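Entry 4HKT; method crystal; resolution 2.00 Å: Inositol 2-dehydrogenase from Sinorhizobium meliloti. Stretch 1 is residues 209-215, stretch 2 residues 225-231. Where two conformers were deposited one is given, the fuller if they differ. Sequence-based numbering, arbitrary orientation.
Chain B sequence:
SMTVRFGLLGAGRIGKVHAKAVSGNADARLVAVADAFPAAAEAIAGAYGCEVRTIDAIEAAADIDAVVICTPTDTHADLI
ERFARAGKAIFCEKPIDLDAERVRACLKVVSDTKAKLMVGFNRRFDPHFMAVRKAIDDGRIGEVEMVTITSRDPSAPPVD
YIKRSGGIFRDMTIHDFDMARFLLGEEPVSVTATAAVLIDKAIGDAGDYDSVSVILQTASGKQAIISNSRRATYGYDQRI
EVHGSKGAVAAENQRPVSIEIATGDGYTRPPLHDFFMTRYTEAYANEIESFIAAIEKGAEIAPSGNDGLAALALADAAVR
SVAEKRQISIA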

ATOM      1  N   TYR B 209     -22.078   4.813 -26.104  1.00 17.73           N
ATOM      2  CA  TYR B 209     -21.721   3.683 -25.333  1.00 17.06           C
ATOM      3  C   TYR B 209     -21.230   4.229 -24.019  1.00 16.64           C
ATOM      4  O   TYR B 209     -20.775   5.392 -23.949  1.00 17.40           O
ATOM      5  CB  TYR B 209     -20.585   2.906 -26.049  1.00 17.96           C
ATOM      6  CG  TYR B 209     -20.957   2.259 -27.380  1.00 19.87           C
ATOM      7  CD1 TYR B 209     -21.709   1.086 -27.420  1.00 21.49           C
ATOM      8  CD2 TYR B 209     -20.503   2.791 -28.593  1.00 22.28           C
ATOM      9  CE1 TYR B 209     -22.052   0.479 -28.625  1.00 21.77           C
ATOM     10  CE2 TYR B 209     -20.830   2.185 -29.801  1.00 22.03           C
ATOM     11  CZ  TYR B 209     -21.605   1.034 -29.804  1.00 23.80           C
ATOM     12  OH  TYR B 209     -21.888   0.435 -31.014  1.00 26.04           O
ATOM     13  N   ASP B 210     -21.195   3.378 -22.998  1.00 16.05           N
ATOM     14  CA  ASP B 210     -20.707   3.797 -21.677  1.00 16.32           C
ATOM     15  C   ASP B 210     -19.563   2.993 -21.071  1.00 15.25           C
ATOM     16  O   ASP B 210     -19.053   3.352 -20.001  1.00 16.40           O
ATOM     17  CB  ASP B 210     -21.878   3.901 -20.690  1.00 17.68           C
ATOM     18  CG  ASP B 210     -22.541   2.551 -20.407  1.00 20.31           C
ATOM     19  OD1 ASP B 210     -21.837   1.485 -20.355  1.00 18.52           O
ATOM     20  OD2 ASP B 210     -23.799   2.568 -20.225  1.00 19.33           O
ATOM     21  N   SER B 211     -19.159   1.919 -21.739  1.00 15.97           N
ATOM     22  CA  SER B 211     -18.129   1.009 -21.270  1.00 16.44           C
ATOM     23  C   SER B 211     -17.349   0.511 -22.496  1.00 16.62           C
ATOM     24  O   SER B 211     -17.925  -0.132 -23.396  1.00 14.90           O
ATOM     25  CB  SER B 211     -18.763  -0.186 -20.567  1.00 17.77           C
ATOM     26  OG  SER B 211     -19.601   0.240 -19.505  1.00 17.55           O
ATOM     27  N   VAL B 212     -16.041   0.844 -22.562  1.00 16.42           N
ATOM     28  CA  VAL B 212     -15.267   0.609 -23.777  1.00 14.23           C
ATOM     29  C   VAL B 212     -13.866   0.127 -23.418  1.00 14.57           C
ATOM     30  O   VAL B 212     -13.315   0.473 -22.360  1.00 15.55           O
ATOM     31  CB  VAL B 212     -15.173   1.851 -24.704  1.00 14.48           C
ATOM     32  CG1 VAL B 212     -16.541   2.331 -25.129  1.00 16.22           C
ATOM     33  CG2 VAL B 212     -14.454   3.011 -24.049  1.00 15.08           C
ATOM     34  N   SER B 213     -13.294  -0.627 -24.339  1.00 14.60           N
ATOM     35  CA  SER B 213     -11.972  -1.200 -24.215  1.00 14.38           C
ATOM     36  C   SER B 213     -11.286  -0.978 -25.571  1.00 14.89           C
ATOM     37  O   SER B 213     -11.903  -1.159 -26.630  1.00 13.69           O
ATOM     38  CB  SER B 213     -12.056  -2.680 -23.955  1.00 15.04           C
ATOM     39  OG  SER B 213     -12.810  -3.012 -22.824  1.00 15.65           O
ATOM     40  N   VAL B 214     -10.024  -0.548 -25.537  1.00 15.09           N
ATOM     41  CA  VAL B 214      -9.280  -0.246 -26.773  1.00 14.50           C
ATOM     42  C   VAL B 214      -7.864  -0.818 -26.696  1.00 13.86           C
ATOM     43  O   VAL B 214      -7.293  -0.831 -25.652  1.00 13.57           O
ATOM     44  CB  VAL B 214      -9.179   1.251 -27.023  1.00 15.26           C
ATOM     45  CG1 VAL B 214      -8.581   1.508 -28.397  1.00 15.68           C
ATOM     46  CG2 VAL B 214     -10.534   1.927 -26.959  1.00 15.45           C
ATOM     47  N   ILE B 215      -7.355  -1.346 -27.795  1.00 14.49           N
ATOM     48  CA  ILE B 215      -5.953  -1.680 -27.943  1.00 15.44           C
ATOM     49  C   ILE B 215      -5.372  -0.870 -29.103  1.00 15.49           C
ATOM     50  O   ILE B 215      -5.895  -0.918 -30.230  1.00 15.37           O
ATOM     51  CB  ILE B 215      -5.700  -3.164 -28.267  1.00 15.87           C
ATOM     52  CG1 ILE B 215      -6.355  -4.094 -27.275  1.00 15.65           C
ATOM     53  CG2 ILE B 215      -4.188  -3.419 -28.313  1.00 16.13           C
ATOM     54  CD1 ILE B 215      -6.475  -5.529 -27.814  1.00 15.72           C
TER
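Stretch 2 (225-231) IISNSRR

Stretch 2 runs as an extended strand from Ile 225 to Ser 229, with phi between -105° and -136° and psi between 130° and 140°, before Arg 230 turns off at -70/-13. It lies beside the strand Ser 211 to Ile 215 as an antiparallel neighbor: the N-to-C directions differ by 170° and the axes approach to 4.6 Å.

The register follows from the CA-CA distances, which alternate as antiparallel pairing requires. The CA atoms of Ser 211 and Ser 229 lie 4.6 Å apart, as do those of Ser 213 and Ser 227, and those of Ile 215 and Ile 225 lie 4.5 Å apart; these are non-hydrogen-bonded pairs. The hydrogen-bonded pairs are wider, with CA-CA 5.3 Å for Val 212 and Asn 228 and 5.0 Å for Val 214 and Ile 226.

Each of the wider pairs is closed by two backbone hydrogen bonds. Val 212 N donates to Asn 228 O at 3.0 Å (170° at the hydrogen), and Asn 228 N returns to Val 212 O at 2.9 Å (167°). Val 214 N to Ile 226 O and Ile 226 N to Val 214 O both measure 2.8 Å. Beyond the strand, Arg 230 N still reaches Asp 210 O at 3.0 Å (154°). CA-H...O contacts supplement this ladder, including Ser 213 CA to Ile 226 O at 3.3 Å.

Side chains of paired residues share a face. Val 214 CB packs on Ile 226 CB at 4.2 Å, and Val 212 CG2 approaches Asn 228 CB at 3.6 Å. On the face carrying the serines, Ser 211 OG and Ser 229 OG stand 4.4 Å apart, and one water bridges them, 2.8 Å from Ser 211 OG and 2.6 Å from Ser 229 OG. Another water links Tyr 209 O and Arg 230 NE, 2.9 Å from each.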

ATOM      1  N   ILE B 225      -3.333  -0.725 -23.924  1.00 16.12           N
ATOM      2  CA  ILE B 225      -4.667  -1.107 -23.662  1.00 17.32           C
ATOM      3  C   ILE B 225      -5.311   0.002 -22.852  1.00 17.24           C
ATOM      4  O   ILE B 225      -4.735   0.497 -21.869  1.00 18.68           O
ATOM      5  CB  ILE B 225      -4.679  -2.367 -22.796  1.00 19.59           C
ATOM      6  CG1 ILE B 225      -3.974  -3.516 -23.475  1.00 21.03           C
ATOM      7  CG2 ILE B 225      -6.092  -2.807 -22.515  1.00 22.80           C
ATOM      8  CD1 ILE B 225      -3.859  -4.754 -22.591  1.00 20.41           C
ATOM      9  N   ILE B 226      -6.524   0.362 -23.224  1.00 16.22           N
ATOM     10  CA  ILE B 226      -7.235   1.416 -22.533  1.00 15.64           C
ATOM     11  C   ILE B 226      -8.589   0.837 -22.132  1.00 15.90           C
ATOM     12  O   ILE B 226      -9.290   0.222 -22.945  1.00 16.70           O
ATOM     13  CB  ILE B 226      -7.492   2.639 -23.410  1.00 15.10           C
ATOM     14  CG1 ILE B 226      -6.217   3.345 -23.781  1.00 15.53           C
ATOM     15  CG2 ILE B 226      -8.460   3.599 -22.706  1.00 14.68           C
ATOM     16  CD1 ILE B 226      -6.397   4.134 -25.061  1.00 15.98           C
ATOM     17  N   SER B 227      -8.949   1.058 -20.882  1.00 15.15           N
ATOM     18  CA  SER B 227     -10.268   0.681 -20.329  1.00 16.67           C
ATOM     19  C   SER B 227     -10.994   1.949 -19.827  1.00 16.34           C
ATOM     20  O   SER B 227     -10.412   2.719 -19.074  1.00 17.17           O
ATOM     21  CB  SER B 227     -10.002  -0.227 -19.136  1.00 17.12           C
ATOM     22  OG  SER B 227     -11.155  -0.699 -18.526  1.00 19.28           O
ATOM     23  N   ASN B 228     -12.245   2.156 -20.226  1.00 16.18           N
ATOM     24  CA  ASN B 228     -13.018   3.328 -19.773  1.00 16.33           C
ATOM     25  C   ASN B 228     -14.371   2.853 -19.310  1.00 17.20           C
ATOM     26  O   ASN B 228     -14.995   2.048 -19.994  1.00 15.30           O
ATOM     27  CB  ASN B 228     -13.338   4.274 -20.912  1.00 16.69           C
ATOM     28  CG  ASN B 228     -12.216   5.189 -21.344  1.00 16.71           C
ATOM     29  OD1 ASN B 228     -12.445   5.991 -22.262  1.00 19.61           O
ATOM     30  ND2 ASN B 228     -11.061   5.151 -20.713  1.00 17.18           N
ATOM     31  N   SER B 229     -14.858   3.433 -18.209  1.00 16.94           N
ATOM     32  CA  SER B 229     -16.227   3.275 -17.749  1.00 16.55           C
ATOM     33  C   SER B 229     -16.768   4.651 -17.333  1.00 17.70           C
ATOM     34  O   SER B 229     -16.073   5.469 -16.711  1.00 16.50           O
ATOM     35  CB  SER B 229     -16.343   2.317 -16.563  1.00 17.07           C
ATOM     36  OG  SER B 229     -17.711   2.286 -16.066  1.00 19.41           O
ATOM     37  N   ARG B 230     -18.002   4.909 -17.713  1.00 16.70           N
ATOM     38  CA  ARG B 230     -18.623   6.151 -17.331  1.00 18.81           C
ATOM     39  C   ARG B 230     -18.968   6.289 -15.838  1.00 17.86           C
ATOM     40  O   ARG B 230     -19.325   7.386 -15.424  1.00 20.27           O
ATOM     41  CB  ARG B 230     -19.891   6.382 -18.153  1.00 17.30           C
ATOM     42  CG  ARG B 230     -19.669   6.963 -19.542  1.00 18.66           C
ATOM     43  CD  ARG B 230     -18.944   8.294 -19.510  1.00 18.26           C
ATOM     44  NE  ARG B 230     -19.057   9.006 -20.764  1.00 17.61           N
ATOM     45  CZ  ARG B 230     -18.497  10.173 -21.026  1.00 17.29           C
ATOM     46  NH1 ARG B 230     -17.787  10.791 -20.094  1.00 18.22           N
ATOM     47  NH2 ARG B 230     -18.651  10.733 -22.222  1.00 17.39           N
ATOM     48  N   ARG B 231     -18.923   5.218 -15.047  1.00 18.11           N
ATOM     49  CA  ARG B 231     -19.420   5.259 -13.665  0.50 17.59           C
ATOM     50  C   ARG B 231     -18.627   4.341 -12.758  1.00 19.88           C
ATOM     51  O   ARG B 231     -18.507   3.120 -13.026  1.00 18.65           O
ATOM     52  CB  ARG B 231     -20.898   4.833 -13.586  0.50 16.71           C
ATOM     53  CG  ARG B 231     -21.504   4.929 -12.176  0.50 15.41           C
ATOM     54  CD  ARG B 231     -21.627   3.608 -11.411  0.50 14.15           C
ATOM     55  NE  ARG B 231     -22.571   2.657 -12.047  0.50 12.62           N
ATOM     56  CZ  ARG B 231     -22.180   1.607 -12.776  0.50 12.84           C
ATOM     57  NH1 ARG B 231     -20.861   1.375 -12.938  0.50 12.27           N
ATOM     58  NH2 ARG B 231     -23.071   0.779 -13.340  0.50 11.54           N
TER
HETATM   59  O   HOH W   1     -20.878   8.005 -22.783  1.00 21.25           O
HETATM   60  O   HOH W   2     -18.472  -0.053 -17.009  1.00 17.34           O